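Local structure of endo-1,4-beta-xylanase (7AX7) at residues 75-80 and 107-112; 189-194 and 198-203; 131-136 and 165-170; 139-144 and 170-175. The protein uses cobalt(II) to cleave acetyl groups from acetylated xylan, serving as the CE4 deacetylase domain of a multidomain bacterial xylanase. All coordinates share one frame; numbering follows the deposited sequence.

Contact 1. Residues 75-80 and 107-112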
loop_
_atom_site.group_PDB
_atom_site.type_symbol
_atom_site.label_atom_id
_atom_site.label_comp_id
_atom_site.label_asym_id
_atom_site.label_seq_id
_atom_site.Cartn_x
_atom_site.Cartn_y
_atom_site.Cartn_z
ATOM N N GLN A 75 -23.727 4.800 -2.941
ATOM C CA GLN A 75 -24.051 3.837 -1.890
ATOM C C GLN A 75 -23.119 2.637 -1.950
ATOM O O GLN A 75 -22.610 2.177 -0.923
ATOM C CB GLN A 75 -25.507 3.379 -2.016
ATOM C CG GLN A 75 -26.566 4.472 -1.820
ATOM C CD GLN A 75 -26.579 5.555 -2.914
ATOM O OE1 GLN A 75 -26.355 5.282 -4.112
ATOM N NE2 GLN A 75 -26.846 6.799 -2.495
ATOM N N ASN A 76 -22.895 2.107 -3.153
ATOM C CA ASN A 76 -22.053 0.927 -3.281
ATOM C C ASN A 76 -20.605 1.241 -2.925
ATOM O O ASN A 76 -19.930 0.419 -2.297
ATOM C CB ASN A 76 -22.177 0.351 -4.688
ATOM C CG ASN A 76 -23.413 -0.529 -4.839
ATOM O OD1 ASN A 76 -23.933 -1.044 -3.853
ATOM N ND2 ASN A 76 -23.886 -0.698 -6.064
ATOM N N ILE A 77 -20.117 2.427 -3.309
ATOM C CA ILE A 77 -18.797 2.873 -2.864
ATOM C C ILE A 77 -18.720 2.849 -1.341
ATOM O O ILE A 77 -17.794 2.273 -0.757
ATOM C CB ILE A 77 -18.479 4.268 -3.433
ATOM C CG1 ILE A 77 -18.218 4.192 -4.947
ATOM C CG2 ILE A 77 -17.261 4.880 -2.750
ATOM C CD1 ILE A 77 -18.147 5.545 -5.603
ATOM N N ARG A 78 -19.710 3.447 -0.668
ATOM C CA ARG A 78 -19.655 3.500 0.792
ATOM C C ARG A 78 -19.679 2.103 1.408
ATOM O O ARG A 78 -18.956 1.834 2.376
ATOM C CB ARG A 78 -20.799 4.351 1.343
ATOM C CG ARG A 78 -20.717 5.836 0.985
ATOM C CD ARG A 78 -21.836 6.624 1.675
ATOM N NE ARG A 78 -21.671 8.061 1.493
ATOM C CZ ARG A 78 -20.815 8.812 2.185
ATOM N NH1 ARG A 78 -20.039 8.259 3.112
ATOM N NH2 ARG A 78 -20.734 10.119 1.956
ATOM N N ASN A 79 -20.509 1.201 0.874
ATOM C CA ASN A 79 -20.529 -0.167 1.381
ATOM C C ASN A 79 -19.169 -0.837 1.216
ATOM O O ASN A 79 -18.671 -1.486 2.142
ATOM C CB ASN A 79 -21.614 -0.988 0.681
ATOM C CG ASN A 79 -23.010 -0.562 1.075
ATOM O OD1 ASN A 79 -23.190 0.175 2.046
ATOM N ND2 ASN A 79 -24.013 -1.024 0.323
ATOM N N GLU A 80 -18.554 -0.693 0.038
ATOM C CA GLU A 80 -17.229 -1.271 -0.175
ATOM C C GLU A 80 -16.244 -0.801 0.896
ATOM O O GLU A 80 -15.519 -1.607 1.488
ATOM C CB GLU A 80 -16.717 -0.921 -1.573
ATOM C CG GLU A 80 -17.460 -1.628 -2.706
ATOM C CD GLU A 80 -16.617 -2.673 -3.419
ATOM O OE1 GLU A 80 -15.377 -2.674 -3.265
ATOM O OE2 GLU A 80 -17.201 -3.492 -4.151
ATOM N N ASN A 107 -12.992 9.379 -9.550
ATOM C CA ASN A 107 -13.875 10.412 -10.091
ATOM C C ASN A 107 -14.481 11.208 -8.930
ATOM O O ASN A 107 -14.205 10.943 -7.754
ATOM C CB ASN A 107 -14.966 9.800 -10.991
ATOM C CG ASN A 107 -15.932 8.907 -10.226
ATOM O OD1 ASN A 107 -15.765 8.681 -9.027
ATOM N ND2 ASN A 107 -16.951 8.397 -10.916
ATOM N N ASN A 108 -15.330 12.189 -9.262
ATOM C CA ASN A 108 -15.929 13.034 -8.229
ATOM C C ASN A 108 -16.729 12.208 -7.227
ATOM O O ASN A 108 -16.682 12.464 -6.019
ATOM C CB ASN A 108 -16.846 14.099 -8.851
ATOM C CG ASN A 108 -16.100 15.121 -9.683
ATOM O OD1 ASN A 108 -16.687 15.744 -10.567
ATOM N ND2 ASN A 108 -14.809 15.297 -9.416
ATOM N N THR A 109 -17.505 11.240 -7.716
ATOM C CA THR A 109 -18.364 10.464 -6.827
ATOM C C THR A 109 -17.550 9.761 -5.743
ATOM O O THR A 109 -17.930 9.780 -4.567
ATOM C CB THR A 109 -19.188 9.476 -7.655
ATOM O OG1 THR A 109 -19.955 10.214 -8.610
ATOM C CG2 THR A 109 -20.142 8.659 -6.777
ATOM N N MET A 110 -16.399 9.182 -6.110
ATOM C CA MET A 110 -15.535 8.551 -5.113
ATOM C C MET A 110 -15.060 9.560 -4.070
ATOM O O MET A 110 -15.163 9.315 -2.861
ATOM C CB MET A 110 -14.341 7.878 -5.798
ATOM C CG MET A 110 -14.725 6.623 -6.547
ATOM S SD MET A 110 -13.445 6.016 -7.634
ATOM C CE MET A 110 -12.275 5.411 -6.409
ATOM N N TYR A 111 -14.522 10.699 -4.521
ATOM C CA TYR A 111 -14.035 11.700 -3.576
ATOM C C TYR A 111 -15.133 12.181 -2.629
ATOM O O TYR A 111 -14.855 12.480 -1.461
ATOM C CB TYR A 111 -13.444 12.892 -4.325
ATOM C CG TYR A 111 -12.009 12.730 -4.791
ATOM C CD1 TYR A 111 -10.967 12.562 -3.882
ATOM C CD2 TYR A 111 -11.694 12.803 -6.142
ATOM C CE1 TYR A 111 -9.652 12.443 -4.311
ATOM C CE2 TYR A 111 -10.386 12.691 -6.582
ATOM C CZ TYR A 111 -9.372 12.507 -5.667
ATOM O OH TYR A 111 -8.081 12.402 -6.123
ATOM N N GLN A 112 -16.376 12.276 -3.113
ATOM C CA GLN A 112 -17.487 12.730 -2.283
ATOM C C GLN A 112 -17.920 11.685 -1.259
ATOM O O GLN A 112 -18.592 12.035 -0.279
ATOM C CB GLN A 112 -18.694 13.096 -3.166
ATOM C CG GLN A 112 -18.465 14.269 -4.133
ATOM C CD GLN A 112 -19.525 14.360 -5.235
ATOM O OE1 GLN A 112 -20.483 13.592 -5.254
ATOM N NE2 GLN A 112 -19.345 15.304 -6.162
HETATM O O HOH W 1 -18.003 11.819 2.476
#

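Contact 2. Residues 189-194 and 198-203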
loop_
_atom_site.group_PDB
_atom_site.type_symbol
_atom_site.label_atom_id
_atom_site.label_comp_id
_atom_site.label_asym_id
_atom_site.label_seq_id
_atom_site.Cartn_x
_atom_site.Cartn_y
_atom_site.Cartn_z
ATOM N N LYS A 189 6.551 13.821 9.132
ATOM C CA LYS A 189 6.678 15.082 8.413
ATOM C C LYS A 189 5.791 16.179 8.991
ATOM O O LYS A 189 5.869 17.323 8.525
ATOM C CB LYS A 189 6.350 14.896 6.923
ATOM C CG LYS A 189 7.338 14.012 6.130
ATOM C CD LYS A 189 8.735 14.621 6.127
ATOM C CE LYS A 189 9.674 13.876 5.197
ATOM N NZ LYS A 189 11.077 14.376 5.312
ATOM N N GLY A 190 4.958 15.866 9.983
ATOM C CA GLY A 190 4.055 16.869 10.528
ATOM C C GLY A 190 3.034 17.370 9.527
ATOM O O GLY A 190 2.716 18.564 9.508
ATOM N N VAL A 191 2.517 16.480 8.682
ATOM C CA VAL A 191 1.566 16.837 7.634
ATOM C C VAL A 191 0.240 16.144 7.924
ATOM O O VAL A 191 0.219 14.953 8.251
ATOM C CB VAL A 191 2.094 16.449 6.240
ATOM C CG1 VAL A 191 0.985 16.591 5.183
ATOM C CG2 VAL A 191 3.321 17.289 5.880
ATOM N N ASN A 192 -0.858 16.894 7.813
ATOM C CA ASN A 192 -2.219 16.379 7.944
ATOM C C ASN A 192 -2.638 15.721 6.634
ATOM O O ASN A 192 -2.837 16.417 5.632
ATOM C CB ASN A 192 -3.198 17.502 8.306
ATOM C CG ASN A 192 -4.660 17.050 8.258
ATOM O OD1 ASN A 192 -4.966 15.874 8.463
ATOM N ND2 ASN A 192 -5.566 17.989 7.982
ATOM N N PRO A 193 -2.752 14.389 6.594
ATOM C CA PRO A 193 -3.186 13.731 5.350
ATOM C C PRO A 193 -4.657 13.892 5.083
ATOM O O PRO A 193 -5.093 13.675 3.945
ATOM C CB PRO A 193 -2.839 12.254 5.591
ATOM C CG PRO A 193 -3.000 12.102 7.082
ATOM C CD PRO A 193 -2.458 13.411 7.659
ATOM N N ASN A 194 -5.440 14.274 6.092
ATOM C CA ASN A 194 -6.893 14.211 5.990
ATOM C C ASN A 194 -7.396 15.484 5.315
ATOM O O ASN A 194 -8.019 16.360 5.919
ATOM C CB ASN A 194 -7.508 13.992 7.363
ATOM C CG ASN A 194 -6.972 12.741 8.033
ATOM O OD1 ASN A 194 -5.910 12.760 8.673
ATOM N ND2 ASN A 194 -7.687 11.646 7.878
ATOM N N LYS A 198 -8.268 15.198 -2.403
ATOM C CA LYS A 198 -6.840 15.174 -2.683
ATOM C C LYS A 198 -6.362 13.734 -2.769
ATOM O O LYS A 198 -6.866 12.856 -2.065
ATOM C CB LYS A 198 -6.060 15.907 -1.594
ATOM C CG LYS A 198 -4.572 16.048 -1.852
ATOM C CD LYS A 198 -3.951 16.981 -0.827
ATOM C CE LYS A 198 -2.455 17.175 -1.078
ATOM N NZ LYS A 198 -2.190 17.988 -2.302
ATOM N N ILE A 199 -5.384 13.487 -3.633
ATOM C CA ILE A 199 -4.728 12.185 -3.683
ATOM C C ILE A 199 -3.222 12.399 -3.567
ATOM O O ILE A 199 -2.639 13.181 -4.327
ATOM C CB ILE A 199 -5.100 11.395 -4.957
ATOM C CG1 ILE A 199 -4.505 9.978 -4.904
ATOM C CG2 ILE A 199 -4.640 12.106 -6.198
ATOM C CD1 ILE A 199 -5.284 8.961 -5.761
ATOM N N TRP A 200 -2.598 11.696 -2.619
ATOM C CA TRP A 200 -1.222 11.938 -2.200
ATOM C C TRP A 200 -0.265 10.936 -2.835
ATOM O O TRP A 200 -0.542 9.734 -2.863
ATOM C CB TRP A 200 -1.080 11.805 -0.682
ATOM C CG TRP A 200 -1.875 12.723 0.187
ATOM C CD1 TRP A 200 -3.146 12.524 0.653
ATOM C CD2 TRP A 200 -1.424 13.953 0.759
ATOM N NE1 TRP A 200 -3.523 13.573 1.468
ATOM C CE2 TRP A 200 -2.484 14.466 1.548
ATOM C CE3 TRP A 200 -0.232 14.684 0.672
ATOM C CZ2 TRP A 200 -2.385 15.679 2.242
ATOM C CZ3 TRP A 200 -0.135 15.890 1.373
ATOM C CH2 TRP A 200 -1.203 16.371 2.143
ATOM N N SER A 201 0.878 11.431 -3.310
ATOM C CA SER A 201 2.013 10.586 -3.654
ATOM C C SER A 201 3.259 10.895 -2.838
ATOM O O SER A 201 4.197 10.089 -2.839
ATOM C CB SER A 201 2.351 10.713 -5.149
ATOM O OG SER A 201 1.263 10.260 -5.931
ATOM N N ASN A 202 3.293 12.032 -2.150
ATOM C CA ASN A 202 4.426 12.461 -1.347
ATOM C C ASN A 202 3.866 13.287 -0.201
ATOM O O ASN A 202 2.922 14.056 -0.394
ATOM C CB ASN A 202 5.430 13.278 -2.177
ATOM C CG ASN A 202 6.734 13.545 -1.438
ATOM O OD1 ASN A 202 6.761 14.281 -0.451
ATOM N ND2 ASN A 202 7.829 12.965 -1.931
ATOM N N ALA A 203 4.431 13.114 0.992
ATOM C CA ALA A 203 3.945 13.891 2.125
ATOM C C ALA A 203 3.923 15.398 1.852
ATOM O O ALA A 203 3.213 16.128 2.552
ATOM C CB ALA A 203 4.786 13.583 3.359
#

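Contact 3. Residues 131-136 and 165-170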
loop_
_atom_site.group_PDB
_atom_site.type_symbol
_atom_site.label_atom_id
_atom_site.label_comp_id
_atom_site.label_asym_id
_atom_site.label_seq_id
_atom_site.Cartn_x
_atom_site.Cartn_y
_atom_site.Cartn_z
ATOM N N THR A 131 7.528 -6.878 -17.187
ATOM C CA THR A 131 8.454 -6.007 -16.468
ATOM C C THR A 131 9.378 -6.895 -15.642
ATOM O O THR A 131 8.933 -7.582 -14.717
ATOM C CB THR A 131 7.704 -5.014 -15.586
ATOM O OG1 THR A 131 6.655 -4.405 -16.348
ATOM C CG2 THR A 131 8.650 -3.931 -15.078
ATOM N N SER A 132 10.662 -6.886 -15.985
ATOM C CA SER A 132 11.616 -7.811 -15.399
ATOM C C SER A 132 11.862 -7.488 -13.927
ATOM O O SER A 132 11.541 -6.404 -13.428
ATOM C CB SER A 132 12.944 -7.745 -16.148
ATOM O OG SER A 132 13.590 -6.513 -15.850
ATOM N N VAL A 133 12.474 -8.450 -13.233
ATOM C CA VAL A 133 12.990 -8.193 -11.886
ATOM C C VAL A 133 13.793 -6.893 -11.858
ATOM O O VAL A 133 13.521 -5.983 -11.065
ATOM C CB VAL A 133 13.844 -9.379 -11.403
ATOM C CG1 VAL A 133 14.551 -9.022 -10.094
ATOM C CG2 VAL A 133 12.983 -10.622 -11.253
ATOM N N GLN A 134 14.812 -6.796 -12.720
ATOM C CA GLN A 134 15.732 -5.657 -12.662
ATOM C C GLN A 134 15.063 -4.349 -13.087
ATOM O O GLN A 134 15.415 -3.279 -12.573
ATOM C CB GLN A 134 16.959 -5.929 -13.532
ATOM C CG GLN A 134 18.109 -4.979 -13.262
ATOM C CD GLN A 134 18.643 -5.111 -11.847
ATOM O OE1 GLN A 134 18.721 -6.213 -11.302
ATOM N NE2 GLN A 134 18.983 -3.986 -11.237
ATOM N N GLN A 135 14.111 -4.396 -14.022
ATOM C CA GLN A 135 13.327 -3.193 -14.294
ATOM C C GLN A 135 12.595 -2.735 -13.037
ATOM O O GLN A 135 12.543 -1.535 -12.736
ATOM C CB GLN A 135 12.329 -3.437 -15.428
ATOM C CG GLN A 135 12.937 -3.469 -16.830
ATOM C CD GLN A 135 11.887 -3.713 -17.911
ATOM O OE1 GLN A 135 11.239 -4.760 -17.944
ATOM N NE2 GLN A 135 11.711 -2.736 -18.794
ATOM N N ARG A 136 12.023 -3.684 -12.292
ATOM C CA ARG A 136 11.332 -3.341 -11.052
ATOM C C ARG A 136 12.287 -2.695 -10.058
ATOM O O ARG A 136 11.973 -1.659 -9.459
ATOM C CB ARG A 136 10.674 -4.594 -10.461
ATOM C CG ARG A 136 9.540 -5.110 -11.337
ATOM C CD ARG A 136 9.010 -6.473 -10.924
ATOM N NE ARG A 136 8.167 -7.010 -11.992
ATOM C CZ ARG A 136 7.049 -7.710 -11.811
ATOM N NH1 ARG A 136 6.606 -7.973 -10.585
ATOM N NH2 ARG A 136 6.366 -8.139 -12.869
ATOM N N LEU A 165 12.621 -7.223 -4.463
ATOM C CA LEU A 165 12.565 -6.456 -3.223
ATOM C C LEU A 165 13.898 -6.380 -2.466
ATOM O O LEU A 165 14.209 -5.302 -1.928
ATOM C CB LEU A 165 11.453 -7.029 -2.336
ATOM C CG LEU A 165 11.120 -6.226 -1.076
ATOM C CD1 LEU A 165 10.695 -4.801 -1.423
ATOM C CD2 LEU A 165 10.039 -6.918 -0.267
ATOM N N PRO A 166 14.720 -7.434 -2.376
ATOM C CA PRO A 166 15.972 -7.276 -1.616
ATOM C C PRO A 166 16.889 -6.198 -2.171
ATOM O O PRO A 166 17.422 -5.404 -1.386
ATOM C CB PRO A 166 16.595 -8.678 -1.680
ATOM C CG PRO A 166 15.381 -9.580 -1.702
ATOM C CD PRO A 166 14.451 -8.854 -2.670
ATOM N N GLN A 167 17.079 -6.134 -3.496
ATOM C CA GLN A 167 17.896 -5.065 -4.073
ATOM C C GLN A 167 17.295 -3.696 -3.791
ATOM O O GLN A 167 18.025 -2.721 -3.576
ATOM C CB GLN A 167 18.048 -5.243 -5.586
ATOM C CG GLN A 167 18.963 -6.378 -6.043
ATOM C CD GLN A 167 18.885 -6.619 -7.562
ATOM O OE1 GLN A 167 18.240 -7.566 -8.018
ATOM N NE2 GLN A 167 19.545 -5.761 -8.337
ATOM N N ILE A 168 15.968 -3.591 -3.846
ATOM C CA ILE A 168 15.319 -2.305 -3.606
ATOM C C ILE A 168 15.620 -1.813 -2.195
ATOM O O ILE A 168 16.029 -0.664 -1.998
ATOM C CB ILE A 168 13.802 -2.399 -3.863
ATOM C CG1 ILE A 168 13.521 -2.653 -5.352
ATOM C CG2 ILE A 168 13.097 -1.094 -3.384
ATOM C CD1 ILE A 168 12.061 -3.038 -5.657
ATOM N N ILE A 169 15.428 -2.675 -1.191
ATOM C CA ILE A 169 15.649 -2.260 0.195
ATOM C C ILE A 169 17.118 -1.930 0.418
ATOM O O ILE A 169 17.469 -0.855 0.927
ATOM C CB ILE A 169 15.168 -3.349 1.172
ATOM C CG1 ILE A 169 13.643 -3.479 1.123
ATOM C CG2 ILE A 169 15.663 -3.062 2.605
ATOM C CD1 ILE A 169 13.132 -4.693 1.827
ATOM N N GLU A 170 18.000 -2.857 0.042
ATOM C CA GLU A 170 19.431 -2.644 0.208
ATOM C C GLU A 170 19.871 -1.355 -0.469
ATOM O O GLU A 170 20.694 -0.609 0.078
ATOM C CB GLU A 170 20.200 -3.833 -0.365
ATOM C CG GLU A 170 21.701 -3.779 -0.130
ATOM C CD GLU A 170 22.463 -4.672 -1.081
ATOM O OE1 GLU A 170 22.377 -5.906 -0.933
ATOM O OE2 GLU A 170 23.136 -4.135 -1.986
#

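Contact 4. Residues 139-144 and 170-175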
loop_
_atom_site.group_PDB
_atom_site.type_symbol
_atom_site.label_atom_id
_atom_site.label_comp_id
_atom_site.label_asym_id
_atom_site.label_seq_id
_atom_site.Cartn_x
_atom_site.Cartn_y
_atom_site.Cartn_z
ATOM N N ASN A 139 13.171 0.858 -11.380
ATOM C CA ASN A 139 12.047 1.785 -11.277
ATOM C C ASN A 139 11.839 2.237 -9.834
ATOM O O ASN A 139 11.568 3.414 -9.578
ATOM C CB ASN A 139 10.776 1.144 -11.844
ATOM C CG ASN A 139 10.837 0.968 -13.353
ATOM O OD1 ASN A 139 11.712 1.532 -14.016
ATOM N ND2 ASN A 139 9.906 0.195 -13.903
ATOM N N ALA A 140 11.964 1.320 -8.876
ATOM C CA ALA A 140 11.809 1.692 -7.473
ATOM C C ALA A 140 12.926 2.627 -7.023
ATOM O O ALA A 140 12.671 3.636 -6.352
ATOM C CB ALA A 140 11.766 0.437 -6.595
ATOM N N LEU A 141 14.176 2.303 -7.376
ATOM C CA LEU A 141 15.298 3.150 -6.988
ATOM C C LEU A 141 15.219 4.523 -7.643
ATOM O O LEU A 141 15.603 5.528 -7.030
ATOM C CB LEU A 141 16.622 2.468 -7.342
ATOM C CG LEU A 141 16.927 1.199 -6.541
ATOM C CD1 LEU A 141 18.219 0.542 -7.009
ATOM C CD2 LEU A 141 17.005 1.515 -5.069
ATOM N N GLY A 142 14.727 4.588 -8.884
ATOM C CA GLY A 142 14.605 5.859 -9.565
ATOM C C GLY A 142 13.432 6.696 -9.103
ATOM O O GLY A 142 13.416 7.902 -9.346
ATOM N N ALA A 143 12.443 6.080 -8.456
ATOM C CA ALA A 143 11.291 6.818 -7.961
ATOM C C ALA A 143 11.528 7.412 -6.580
ATOM O O ALA A 143 10.783 8.301 -6.156
ATOM C CB ALA A 143 10.066 5.906 -7.925
ATOM N N ALA A 144 12.557 6.954 -5.882
ATOM C CA ALA A 144 12.771 7.354 -4.504
ATOM C C ALA A 144 13.132 8.823 -4.431
ATOM O O ALA A 144 13.991 9.304 -5.171
ATOM C CB ALA A 144 13.881 6.517 -3.867
ATOM N N GLU A 170 18.000 -2.857 0.042
ATOM C CA GLU A 170 19.431 -2.644 0.208
ATOM C C GLU A 170 19.871 -1.355 -0.469
ATOM O O GLU A 170 20.694 -0.609 0.078
ATOM C CB GLU A 170 20.200 -3.833 -0.365
ATOM C CG GLU A 170 21.701 -3.779 -0.130
ATOM C CD GLU A 170 22.463 -4.672 -1.081
ATOM O OE1 GLU A 170 22.377 -5.906 -0.933
ATOM O OE2 GLU A 170 23.136 -4.135 -1.986
ATOM N N GLY A 171 19.331 -1.078 -1.663
ATOM C CA GLY A 171 19.766 0.088 -2.415
ATOM C C GLY A 171 19.277 1.392 -1.813
ATOM O O GLY A 171 19.996 2.396 -1.812
ATOM N N LEU A 172 18.051 1.398 -1.289
ATOM C CA LEU A 172 17.533 2.631 -0.707
ATOM C C LEU A 172 18.236 2.954 0.609
ATOM O O LEU A 172 18.535 4.122 0.889
ATOM C CB LEU A 172 16.013 2.528 -0.535
ATOM C CG LEU A 172 15.239 2.560 -1.870
ATOM C CD1 LEU A 172 13.761 2.298 -1.673
ATOM C CD2 LEU A 172 15.450 3.880 -2.585
ATOM N N LYS A 173 18.510 1.937 1.431
ATOM C CA LYS A 173 19.326 2.157 2.623
ATOM C C LYS A 173 20.698 2.702 2.248
ATOM O O LYS A 173 21.205 3.632 2.888
ATOM C CB LYS A 173 19.473 0.855 3.418
ATOM C CG LYS A 173 18.190 0.375 4.068
ATOM C CD LYS A 173 18.458 -0.711 5.103
ATOM C CE LYS A 173 17.159 -1.186 5.746
ATOM N NZ LYS A 173 17.390 -1.724 7.117
ATOM N N ASN A 174 21.310 2.134 1.204
ATOM C CA ASN A 174 22.603 2.617 0.729
ATOM C C ASN A 174 22.542 4.088 0.333
ATOM O O ASN A 174 23.560 4.786 0.368
ATOM C CB ASN A 174 23.057 1.754 -0.448
ATOM C CG ASN A 174 24.423 2.143 -0.971
ATOM O OD1 ASN A 174 24.532 2.788 -2.008
ATOM N ND2 ASN A 174 25.472 1.743 -0.258
ATOM N N GLN A 175 21.364 4.572 -0.050
ATOM C CA GLN A 175 21.175 5.969 -0.418
ATOM C C GLN A 175 20.726 6.825 0.752
ATOM O O GLN A 175 20.460 8.008 0.557
ATOM C CB GLN A 175 20.160 6.085 -1.568
ATOM C CG GLN A 175 20.699 5.545 -2.881
ATOM C CD GLN A 175 21.956 6.287 -3.327
ATOM O OE1 GLN A 175 21.911 7.484 -3.621
ATOM N NE2 GLN A 175 23.086 5.584 -3.358
#

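Contact 1. Residues 75-80 and 107-112
I77 reaches toward T109 and M110 through its longer branch: CG1 lies anti to the carbonyl carbon (chi1 -71°) and chi2 is extended (170°), which carries CD1 out from its helix. That methyl meets M110 at CG, 3.7 Å from I77 CD1, the two side chains running at about a right angle. It also meets T109, whose CG2 is 3.9 Å from I77 CD1. The segment axes of 75-80 and 108-112 come within 9.8 Å and cross at -50°. This is peripheral helix-helix packing in the NodB-type deacetylase domain, the M110 side chain about 11 Å from the cobalt ion.

Nearer the surface R78 extends toward the carbonyl of Q112. R78 NH2 and Q112 O, 3.6 Å apart, are not directly bonded; a water within reach of both, 3.3 Å from R78 NH2 and 2.8 Å from Q112 O, can bridge them. R78 NE adds a weak bond to N113. N107 OD1 accepts from M110 N at 3.0 Å, capping the first turn of the helix that carries T109 and M110. The chemistry is therefore divided: a small apolar contact inside, a possible water-mediated link near the surface, and no direct hydrogen bond between the segments.

Contact 2. Residues 189-194 and 198-203
W200 gives its indole N-H to P193: NE1 lies 2.9 Å from P193 O, in the carbonyl plane and on a lone pair. The bond is bent (136° at the hydrogen), the oxygen lying partly out of the ring plane. Along the six-membered ring, V191 CG1 approaches W200 CH2 at 3.8 Å and N192 O comes to 3.5 Å from W200 CZ2, both at a slant. V191 holds CG1 anti to the backbone N (chi1 170°), which sets it against the indole; CG1 and CG2 also straddle A203 O, each 3.5 Å from it. K189 presses CG on A203 CB at 3.8 Å, while its amine leads away to a salt bridge with D146.

Further out, K198 lays CE over one face of the indole, 3.4 Å above the plane and offset toward the edge of the ring, and F186 meets the ring edge-to-face. The loop is shaped by a Schellman motif at G190, of positive phi, and by an Asx turn in which N192 OD1 accepts from N194 N. A leucine in place of W200 would probably leave P193 O without its N-H partner and open a gap beside V191. W200 also pairs through its backbone with F118 and Q120. Helix 182-189 and this loop connect strand 177-179 to the short, weakly bonded strand 199-200, beside 118-123 in the curled parallel sheet, consistent with a beta-alpha-beta connection of the NodB-type fold.

Contact 3. Residues 131-136 and 165-170
Q134 and Q167 meet through their side-chain amides, whose planes stand 37° apart. Q167 NE2 donates to Q134 OE1 at 3.1 Å with an N-H...O angle of 159°. The donor lies in the carbonyl plane of Q134, on a lone pair, and the oxygen in turn falls close to the amide plane of Q167. The guanidinium of R136 has T131 at its edge: NE is 2.9 Å from T131 O, which sits a little out of the guanidinium plane, and NH2 adds a weak bond to the same oxygen.

Q134 starts away from helix 159-174, but with CG anti to the backbone N (chi1 -165°) and a bend at the next torsion its amide folds back to an extended Q167. Q134 NE2 has a weak bond to N138 OD1. Further along the helices, I168 CD1 rests 4.0 Å from R136 O. The helix start is held by a capping box, with Q135 N 2.8 Å from S132 OG and S132 N 2.9 Å from Q135 OE1. A leucine at Q167 would probably leave Q134 OE1 without this donor and its amide freer to turn.

Across these segments the one hydrogen bond is between neutral amides near the surface, a directional but modest tie. R136 takes no part in it: besides T131 O, its NH1 hydrogen-bonds T161 OG1 and N158 OD1, joining the first turn of helix 133-143 to the beginning of helix 159-174.

Contact 4. Residues 139-144 and 170-175
L141 and L172 lean together from neighbouring helices, their side chains meeting at a slant through methyl and branch point. L141 CD2 lies 3.8 Å from L172 CD2 and equally 3.8 Å from L172 CG, so that one methyl of L141 sits against the fork of its partner. Both leucines hold CG anti to the carbonyl carbon (chi1 -67° in L141, -71° in L172), and the CD2 branches do the meeting. The backbones are close too, with 6.7 Å between L141 CA and L172 CA.

On its other flank L172 CD2 meets A144 CB at 3.3 Å, tighter than a usual methyl contact. These are the last turns of helices 133-143 and 159-174, two of the helices packed on the parallel sheet of the NodB homology fold. L172 also touches Y177 and F179 of strand 177-179, and A144 touches Y177 as well.

G171 allows the close approach: L141 CD2 rests 4.0 Å from G171 C, and a side chain on this residue would point at L141 and crowd that methyl. No hydrogen bond crosses between the segments. Polar groups bond elsewhere in the chain, N139 ND2 to the backbone oxygen of I124 and K173 NZ to that of Y28. A144 N keeps a weak bond to A140 O, and A144 CB faces L172.

Contacts 3 and 4 join the same pair of helices, 133-143 and 159-174, with centres 9 Å apart; they share E170, and I168 of one packs on A140 of the other. Going along this interface the chemistry changes from an amide-amide hydrogen bond near the surface to leucine packing against strand 177-179. Contact 1 joins a different helix pair on the opposite side of the chain's centre, its own centre about 35 Å from the centres of both, and mixes apolar packing with a possible water bridge. Contact 2 alone is built of loop and strand and relies on an indole N-H bond; Y111 of contact 1 touches its K198 and I199. All four are partly buried, none wholly core.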